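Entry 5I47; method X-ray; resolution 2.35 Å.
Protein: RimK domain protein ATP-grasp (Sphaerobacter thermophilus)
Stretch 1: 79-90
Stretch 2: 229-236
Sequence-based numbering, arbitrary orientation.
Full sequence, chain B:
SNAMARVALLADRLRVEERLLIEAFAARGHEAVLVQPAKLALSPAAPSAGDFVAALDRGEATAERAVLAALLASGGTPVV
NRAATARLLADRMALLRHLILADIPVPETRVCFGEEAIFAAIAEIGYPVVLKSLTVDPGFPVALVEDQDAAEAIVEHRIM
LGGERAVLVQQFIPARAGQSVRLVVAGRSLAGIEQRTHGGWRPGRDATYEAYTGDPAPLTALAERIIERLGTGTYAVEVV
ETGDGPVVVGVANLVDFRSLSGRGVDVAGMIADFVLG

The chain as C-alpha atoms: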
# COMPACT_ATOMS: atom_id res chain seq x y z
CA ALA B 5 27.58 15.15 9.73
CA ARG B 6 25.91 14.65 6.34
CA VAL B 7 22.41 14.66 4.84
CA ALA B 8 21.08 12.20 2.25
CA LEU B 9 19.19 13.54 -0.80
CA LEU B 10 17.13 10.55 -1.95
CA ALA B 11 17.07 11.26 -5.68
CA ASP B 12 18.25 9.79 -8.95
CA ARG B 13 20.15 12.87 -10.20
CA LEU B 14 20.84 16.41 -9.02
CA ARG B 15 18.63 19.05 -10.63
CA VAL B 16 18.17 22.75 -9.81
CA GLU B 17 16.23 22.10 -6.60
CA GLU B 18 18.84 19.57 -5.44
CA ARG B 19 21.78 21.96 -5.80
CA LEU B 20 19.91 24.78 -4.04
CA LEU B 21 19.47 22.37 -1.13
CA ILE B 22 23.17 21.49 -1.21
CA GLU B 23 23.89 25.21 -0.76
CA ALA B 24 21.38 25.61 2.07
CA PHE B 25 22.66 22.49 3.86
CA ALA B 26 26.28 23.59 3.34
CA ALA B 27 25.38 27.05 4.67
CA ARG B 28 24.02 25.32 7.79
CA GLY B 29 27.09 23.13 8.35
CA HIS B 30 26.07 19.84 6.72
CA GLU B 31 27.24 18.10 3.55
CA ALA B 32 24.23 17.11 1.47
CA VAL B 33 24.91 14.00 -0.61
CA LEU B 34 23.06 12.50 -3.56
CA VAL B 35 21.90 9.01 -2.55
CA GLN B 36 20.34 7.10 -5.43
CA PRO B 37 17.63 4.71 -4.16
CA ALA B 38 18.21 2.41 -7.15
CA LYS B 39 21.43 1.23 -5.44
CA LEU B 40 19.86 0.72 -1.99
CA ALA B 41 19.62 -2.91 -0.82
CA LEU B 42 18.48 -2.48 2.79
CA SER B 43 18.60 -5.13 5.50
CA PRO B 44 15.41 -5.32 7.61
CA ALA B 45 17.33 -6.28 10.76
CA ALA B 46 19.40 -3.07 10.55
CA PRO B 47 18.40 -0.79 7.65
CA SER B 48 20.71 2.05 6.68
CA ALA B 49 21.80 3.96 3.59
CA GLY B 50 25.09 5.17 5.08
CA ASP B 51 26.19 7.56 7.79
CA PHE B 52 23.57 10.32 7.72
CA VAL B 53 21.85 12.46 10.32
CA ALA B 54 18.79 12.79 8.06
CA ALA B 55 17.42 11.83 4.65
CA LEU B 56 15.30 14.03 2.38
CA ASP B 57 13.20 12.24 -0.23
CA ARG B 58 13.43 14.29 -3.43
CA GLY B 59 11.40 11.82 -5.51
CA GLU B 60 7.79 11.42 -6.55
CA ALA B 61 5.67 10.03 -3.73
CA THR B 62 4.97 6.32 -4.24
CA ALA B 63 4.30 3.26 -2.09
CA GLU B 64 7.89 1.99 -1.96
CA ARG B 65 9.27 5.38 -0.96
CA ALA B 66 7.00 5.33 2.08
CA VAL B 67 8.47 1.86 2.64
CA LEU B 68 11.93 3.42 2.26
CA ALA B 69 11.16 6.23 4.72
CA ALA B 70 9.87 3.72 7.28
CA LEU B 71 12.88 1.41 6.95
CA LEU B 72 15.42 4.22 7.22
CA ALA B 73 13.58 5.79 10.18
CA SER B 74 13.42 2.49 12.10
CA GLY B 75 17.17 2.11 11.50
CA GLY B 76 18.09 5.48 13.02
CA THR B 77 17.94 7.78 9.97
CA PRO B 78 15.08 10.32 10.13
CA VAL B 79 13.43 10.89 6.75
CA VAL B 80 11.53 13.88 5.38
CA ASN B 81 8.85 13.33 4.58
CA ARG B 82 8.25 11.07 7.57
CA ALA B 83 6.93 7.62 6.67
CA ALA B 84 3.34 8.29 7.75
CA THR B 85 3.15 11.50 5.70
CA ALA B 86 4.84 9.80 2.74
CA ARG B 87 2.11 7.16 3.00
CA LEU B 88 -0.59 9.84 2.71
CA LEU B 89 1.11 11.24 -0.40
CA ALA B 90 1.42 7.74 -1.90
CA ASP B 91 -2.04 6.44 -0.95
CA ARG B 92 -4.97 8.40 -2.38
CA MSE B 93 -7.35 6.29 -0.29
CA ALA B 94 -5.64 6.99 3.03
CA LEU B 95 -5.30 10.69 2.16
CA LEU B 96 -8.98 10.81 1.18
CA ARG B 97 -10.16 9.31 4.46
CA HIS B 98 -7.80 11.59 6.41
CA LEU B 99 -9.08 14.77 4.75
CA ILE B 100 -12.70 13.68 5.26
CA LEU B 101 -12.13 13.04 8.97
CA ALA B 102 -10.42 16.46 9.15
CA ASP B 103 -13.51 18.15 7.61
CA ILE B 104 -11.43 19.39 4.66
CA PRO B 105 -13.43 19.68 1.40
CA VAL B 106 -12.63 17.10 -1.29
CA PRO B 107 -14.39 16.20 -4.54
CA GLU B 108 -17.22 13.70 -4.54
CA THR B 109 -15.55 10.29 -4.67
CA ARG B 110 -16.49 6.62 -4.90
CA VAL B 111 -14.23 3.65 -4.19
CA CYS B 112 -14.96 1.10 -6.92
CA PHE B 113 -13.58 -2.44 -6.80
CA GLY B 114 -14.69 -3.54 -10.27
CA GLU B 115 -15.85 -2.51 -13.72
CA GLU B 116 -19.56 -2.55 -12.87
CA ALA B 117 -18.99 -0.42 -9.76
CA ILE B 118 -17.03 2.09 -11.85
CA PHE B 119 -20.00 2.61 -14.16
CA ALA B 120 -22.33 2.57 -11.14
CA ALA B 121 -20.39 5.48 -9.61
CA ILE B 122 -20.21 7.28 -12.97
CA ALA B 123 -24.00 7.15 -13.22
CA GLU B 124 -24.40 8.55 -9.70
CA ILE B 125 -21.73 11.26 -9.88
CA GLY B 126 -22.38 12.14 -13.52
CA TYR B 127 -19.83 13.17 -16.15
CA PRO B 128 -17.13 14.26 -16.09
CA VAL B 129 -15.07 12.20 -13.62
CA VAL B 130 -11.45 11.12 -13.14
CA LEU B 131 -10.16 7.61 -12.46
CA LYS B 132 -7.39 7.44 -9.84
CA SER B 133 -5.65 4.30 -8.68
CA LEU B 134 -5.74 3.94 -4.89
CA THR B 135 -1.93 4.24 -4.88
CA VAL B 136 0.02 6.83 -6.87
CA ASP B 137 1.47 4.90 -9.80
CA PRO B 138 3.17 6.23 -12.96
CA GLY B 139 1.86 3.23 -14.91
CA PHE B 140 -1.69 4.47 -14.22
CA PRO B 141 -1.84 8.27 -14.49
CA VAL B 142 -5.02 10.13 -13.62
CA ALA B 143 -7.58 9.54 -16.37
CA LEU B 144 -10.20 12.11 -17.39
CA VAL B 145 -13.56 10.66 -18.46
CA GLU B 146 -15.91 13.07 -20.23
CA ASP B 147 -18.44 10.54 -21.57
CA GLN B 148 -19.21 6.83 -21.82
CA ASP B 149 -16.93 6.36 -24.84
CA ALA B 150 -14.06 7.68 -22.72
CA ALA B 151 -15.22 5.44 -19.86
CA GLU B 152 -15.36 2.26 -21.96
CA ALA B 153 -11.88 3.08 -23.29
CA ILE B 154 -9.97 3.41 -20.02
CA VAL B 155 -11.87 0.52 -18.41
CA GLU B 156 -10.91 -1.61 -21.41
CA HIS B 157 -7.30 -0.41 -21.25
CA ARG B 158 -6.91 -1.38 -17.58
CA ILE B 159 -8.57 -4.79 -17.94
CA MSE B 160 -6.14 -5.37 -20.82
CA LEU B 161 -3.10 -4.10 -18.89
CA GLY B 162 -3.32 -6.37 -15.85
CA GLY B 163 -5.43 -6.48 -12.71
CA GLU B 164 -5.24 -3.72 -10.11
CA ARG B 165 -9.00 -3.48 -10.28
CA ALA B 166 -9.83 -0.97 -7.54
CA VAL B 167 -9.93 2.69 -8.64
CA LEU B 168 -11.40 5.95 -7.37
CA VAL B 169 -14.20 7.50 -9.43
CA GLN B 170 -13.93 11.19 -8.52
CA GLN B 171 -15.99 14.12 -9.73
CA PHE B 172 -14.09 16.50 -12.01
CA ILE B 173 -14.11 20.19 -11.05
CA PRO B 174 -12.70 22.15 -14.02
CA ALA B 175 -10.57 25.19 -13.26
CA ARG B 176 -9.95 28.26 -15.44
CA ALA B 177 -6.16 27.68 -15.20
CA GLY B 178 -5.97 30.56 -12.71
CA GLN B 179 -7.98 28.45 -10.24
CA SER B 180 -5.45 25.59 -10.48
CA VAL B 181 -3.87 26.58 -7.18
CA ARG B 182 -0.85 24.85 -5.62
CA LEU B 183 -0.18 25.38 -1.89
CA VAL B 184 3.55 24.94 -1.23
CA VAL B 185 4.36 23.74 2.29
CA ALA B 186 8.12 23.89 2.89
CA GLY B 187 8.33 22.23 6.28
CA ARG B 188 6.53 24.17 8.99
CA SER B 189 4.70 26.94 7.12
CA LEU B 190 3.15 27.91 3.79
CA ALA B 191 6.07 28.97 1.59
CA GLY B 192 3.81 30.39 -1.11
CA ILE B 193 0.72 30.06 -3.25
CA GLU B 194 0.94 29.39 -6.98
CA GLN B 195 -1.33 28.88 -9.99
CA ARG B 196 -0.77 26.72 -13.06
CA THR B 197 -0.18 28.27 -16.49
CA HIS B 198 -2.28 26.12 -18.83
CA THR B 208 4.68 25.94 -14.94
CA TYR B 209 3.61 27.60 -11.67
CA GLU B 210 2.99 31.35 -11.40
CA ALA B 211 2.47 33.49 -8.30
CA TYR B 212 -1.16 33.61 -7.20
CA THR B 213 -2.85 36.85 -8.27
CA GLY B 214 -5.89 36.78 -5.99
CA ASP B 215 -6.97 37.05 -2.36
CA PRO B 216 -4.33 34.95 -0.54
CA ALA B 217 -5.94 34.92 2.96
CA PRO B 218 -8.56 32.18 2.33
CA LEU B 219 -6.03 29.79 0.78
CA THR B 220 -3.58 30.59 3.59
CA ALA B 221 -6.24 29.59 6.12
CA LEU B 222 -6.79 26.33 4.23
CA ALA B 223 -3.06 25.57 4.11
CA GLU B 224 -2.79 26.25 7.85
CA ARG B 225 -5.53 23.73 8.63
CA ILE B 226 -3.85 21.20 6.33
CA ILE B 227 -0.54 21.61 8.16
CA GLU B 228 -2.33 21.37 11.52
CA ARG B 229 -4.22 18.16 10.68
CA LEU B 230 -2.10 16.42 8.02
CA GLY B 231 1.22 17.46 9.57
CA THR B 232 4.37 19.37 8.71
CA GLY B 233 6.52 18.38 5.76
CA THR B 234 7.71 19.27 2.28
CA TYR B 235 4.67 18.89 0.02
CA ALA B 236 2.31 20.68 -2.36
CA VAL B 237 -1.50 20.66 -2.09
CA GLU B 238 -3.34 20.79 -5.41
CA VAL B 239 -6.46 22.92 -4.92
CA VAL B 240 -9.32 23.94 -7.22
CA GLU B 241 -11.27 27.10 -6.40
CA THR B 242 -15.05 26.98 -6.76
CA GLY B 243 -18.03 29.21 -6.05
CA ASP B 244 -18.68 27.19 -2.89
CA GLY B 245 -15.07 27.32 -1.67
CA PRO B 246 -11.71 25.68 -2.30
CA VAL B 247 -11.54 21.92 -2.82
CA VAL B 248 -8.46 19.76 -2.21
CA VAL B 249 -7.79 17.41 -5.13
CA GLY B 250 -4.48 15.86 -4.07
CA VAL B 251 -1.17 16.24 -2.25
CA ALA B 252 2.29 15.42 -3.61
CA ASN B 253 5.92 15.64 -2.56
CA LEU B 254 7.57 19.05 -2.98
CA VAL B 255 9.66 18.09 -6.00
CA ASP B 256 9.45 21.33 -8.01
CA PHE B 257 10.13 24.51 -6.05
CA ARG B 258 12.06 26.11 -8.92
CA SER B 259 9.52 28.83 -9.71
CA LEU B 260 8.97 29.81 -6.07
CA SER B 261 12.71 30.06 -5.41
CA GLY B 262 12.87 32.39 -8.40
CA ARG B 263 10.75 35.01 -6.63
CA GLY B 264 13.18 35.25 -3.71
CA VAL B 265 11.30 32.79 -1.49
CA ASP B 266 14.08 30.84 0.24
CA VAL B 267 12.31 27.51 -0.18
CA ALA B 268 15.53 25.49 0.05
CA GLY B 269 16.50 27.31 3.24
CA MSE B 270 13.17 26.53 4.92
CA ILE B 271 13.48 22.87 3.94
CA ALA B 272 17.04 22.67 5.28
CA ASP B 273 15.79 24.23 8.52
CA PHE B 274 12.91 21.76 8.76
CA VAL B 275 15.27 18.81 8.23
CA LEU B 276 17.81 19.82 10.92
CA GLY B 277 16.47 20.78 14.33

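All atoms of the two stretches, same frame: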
# COMPACT_ATOMS: atom_id res chain seq x y z
N VAL B 79 13.72 10.61 8.15
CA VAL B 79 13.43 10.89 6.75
C VAL B 79 12.35 11.96 6.66
O VAL B 79 11.37 11.93 7.41
CB VAL B 79 13.00 9.62 5.99
CG1 VAL B 79 12.76 9.93 4.51
CG2 VAL B 79 14.04 8.53 6.14
N VAL B 80 12.55 12.91 5.76
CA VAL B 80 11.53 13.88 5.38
C VAL B 80 11.20 13.64 3.92
O VAL B 80 12.09 13.72 3.07
CB VAL B 80 12.01 15.32 5.62
CG1 VAL B 80 11.05 16.31 4.97
CG2 VAL B 80 12.13 15.60 7.11
N ASN B 81 9.94 13.35 3.60
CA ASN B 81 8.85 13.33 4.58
C ASN B 81 8.86 12.07 5.44
O ASN B 81 9.29 11.00 4.99
CB ASN B 81 7.51 13.45 3.86
CG ASN B 81 7.30 14.81 3.23
OD1 ASN B 81 7.08 15.80 3.94
ND2 ASN B 81 7.36 14.88 1.91
N ARG B 82 8.39 12.21 6.68
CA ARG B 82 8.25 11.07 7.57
C ARG B 82 7.36 10.01 6.94
O ARG B 82 6.50 10.31 6.10
CB ARG B 82 7.69 11.51 8.92
CG ARG B 82 6.20 11.82 8.90
CD ARG B 82 5.74 12.38 10.24
NE ARG B 82 6.36 13.68 10.51
CZ ARG B 82 5.86 14.84 10.11
NH1 ARG B 82 6.49 15.97 10.39
NH2 ARG B 82 4.72 14.87 9.43
N ALA B 83 7.58 8.75 7.34
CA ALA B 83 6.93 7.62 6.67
C ALA B 83 5.42 7.80 6.59
O ALA B 83 4.82 7.62 5.53
CB ALA B 83 7.28 6.32 7.40
N ALA B 84 4.80 8.18 7.71
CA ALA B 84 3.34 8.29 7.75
C ALA B 84 2.83 9.34 6.77
O ALA B 84 1.80 9.14 6.11
CB ALA B 84 2.88 8.62 9.16
N THR B 85 3.53 10.48 6.67
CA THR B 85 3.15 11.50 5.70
C THR B 85 3.41 11.01 4.27
O THR B 85 2.57 11.19 3.39
CB THR B 85 3.90 12.79 5.98
OG1 THR B 85 3.53 13.29 7.27
CG2 THR B 85 3.58 13.84 4.93
N ALA B 86 4.56 10.38 4.05
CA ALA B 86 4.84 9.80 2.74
C ALA B 86 3.78 8.79 2.34
O ALA B 86 3.46 8.65 1.16
CB ALA B 86 6.22 9.14 2.74
N ARG B 87 3.20 8.08 3.32
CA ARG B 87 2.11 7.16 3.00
C ARG B 87 0.87 7.91 2.53
O ARG B 87 0.18 7.46 1.61
CB ARG B 87 1.78 6.28 4.21
CG ARG B 87 2.39 4.88 4.13
CD ARG B 87 2.07 4.03 5.35
NE ARG B 87 3.15 4.05 6.33
CZ ARG B 87 3.09 4.67 7.51
NH1 ARG B 87 1.98 5.31 7.86
NH2 ARG B 87 4.12 4.64 8.34
N LEU B 88 0.57 9.06 3.14
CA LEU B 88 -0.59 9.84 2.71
C LEU B 88 -0.38 10.43 1.32
O LEU B 88 -1.35 10.60 0.57
CB LEU B 88 -0.89 10.95 3.72
CG LEU B 88 -1.46 10.55 5.08
CD1 LEU B 88 -1.91 11.77 5.84
CD2 LEU B 88 -2.61 9.57 4.93
N LEU B 89 0.85 10.76 0.96
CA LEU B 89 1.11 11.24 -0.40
C LEU B 89 1.04 10.10 -1.41
O LEU B 89 0.67 10.33 -2.56
CB LEU B 89 2.48 11.93 -0.46
CG LEU B 89 2.81 12.98 0.59
CD1 LEU B 89 4.23 13.50 0.40
CD2 LEU B 89 1.82 14.12 0.53
N ALA B 90 1.39 8.89 -1.00
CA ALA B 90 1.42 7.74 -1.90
C ALA B 90 0.08 7.05 -2.03
O ALA B 90 -0.17 6.39 -3.05
CB ALA B 90 2.46 6.73 -1.41
N ARG B 229 -3.59 19.47 10.64
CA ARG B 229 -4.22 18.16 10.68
C ARG B 229 -3.42 17.08 9.96
O ARG B 229 -3.29 15.97 10.47
CB ARG B 229 -5.63 18.24 10.08
CG ARG B 229 -6.56 19.16 10.83
CD ARG B 229 -6.85 18.63 12.24
NE ARG B 229 -7.55 19.63 13.05
CZ ARG B 229 -6.96 20.39 13.97
NH1 ARG B 229 -5.66 20.24 14.21
NH2 ARG B 229 -7.66 21.28 14.65
N LEU B 230 -2.89 17.39 8.78
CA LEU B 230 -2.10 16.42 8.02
C LEU B 230 -0.65 16.36 8.50
O LEU B 230 -0.02 15.30 8.40
CB LEU B 230 -2.16 16.76 6.53
CG LEU B 230 -1.44 15.88 5.51
CD1 LEU B 230 -2.29 15.75 4.27
CD2 LEU B 230 -0.08 16.46 5.18
N GLY B 231 -0.11 17.45 9.01
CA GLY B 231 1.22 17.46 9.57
C GLY B 231 2.18 18.33 8.76
O GLY B 231 1.91 18.71 7.62
N THR B 232 3.31 18.63 9.37
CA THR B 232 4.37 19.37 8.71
C THR B 232 5.11 18.47 7.72
O THR B 232 5.12 17.24 7.84
CB THR B 232 5.36 19.93 9.74
OG1 THR B 232 5.91 18.85 10.51
CG2 THR B 232 4.66 20.91 10.67
N GLY B 233 5.74 19.10 6.74
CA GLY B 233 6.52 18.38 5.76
C GLY B 233 6.80 19.25 4.55
O GLY B 233 6.50 20.44 4.52
N THR B 234 7.40 18.62 3.55
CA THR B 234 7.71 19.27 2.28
C THR B 234 6.77 18.69 1.23
O THR B 234 7.02 17.60 0.70
CB THR B 234 9.18 19.07 1.90
OG1 THR B 234 9.52 17.69 2.03
CG2 THR B 234 10.07 19.88 2.82
N TYR B 235 5.68 19.40 0.94
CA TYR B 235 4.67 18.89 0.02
C TYR B 235 3.91 20.04 -0.61
O TYR B 235 4.05 21.20 -0.21
CB TYR B 235 3.71 17.91 0.72
CG TYR B 235 2.98 18.43 1.96
CD1 TYR B 235 1.83 19.19 1.84
CD2 TYR B 235 3.43 18.11 3.23
CE1 TYR B 235 1.15 19.65 2.96
CE2 TYR B 235 2.76 18.55 4.36
CZ TYR B 235 1.62 19.32 4.22
OH TYR B 235 0.95 19.77 5.35
N ALA B 236 3.09 19.71 -1.61
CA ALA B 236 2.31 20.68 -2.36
C ALA B 236 0.88 20.19 -2.49
O ALA B 236 0.64 19.08 -2.99
CB ALA B 236 2.91 20.91 -3.74
O HOH W 1 6.40 15.15 6.69
O HOH W 2 1.09 12.77 8.23

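How do the two backbones meet? Stretch 1 runs from a short strand through a turn into the helix 83-90, and its turn lies against the loop that follows the helix end at Leu-230. The CA atoms of Asn-81 and Gly-233 are 5.7 Å apart, and an ideal CB on Gly-233 would sit 2.3 Å from Asn-81 OD1, a clash.

What does Asn-81 do with its amide? Following a cis peptide bond, its m rotamer (chi1 -68°) brings the amide to the backbone of Thr-234 like a peptide group: Thr-234 N donates to Asn-81 OD1 (2.9 Å), and Asn-81 ND2 donates to Thr-234 O (3.0 Å). Water 1 also donates to OD1 and to Thr-232 O, bridging the stretches.

Why does Arg-82 fold as it does? Its CB points sideways, but chi1 p, chi2 t and chi3 p bring the guanidinium up to Thr-232. There Arg-82 NH1 donates to Thr-232 OG1 (2.9 Å), which the p rotamer of Thr-232 makes available, and Arg-82 NH2 donates to Thr-232 O (2.9 Å). A weak bond from Arg-82 NH2 to Thr-85 OG1 (2.9 Å) ties it to its own helix.

What does the helix contribute? Apolar contacts: Leu-88 CD1 lies 4.1 Å from Leu-230 CG, and Leu-89 CD2 lies 4.2 Å from Tyr-235 CB.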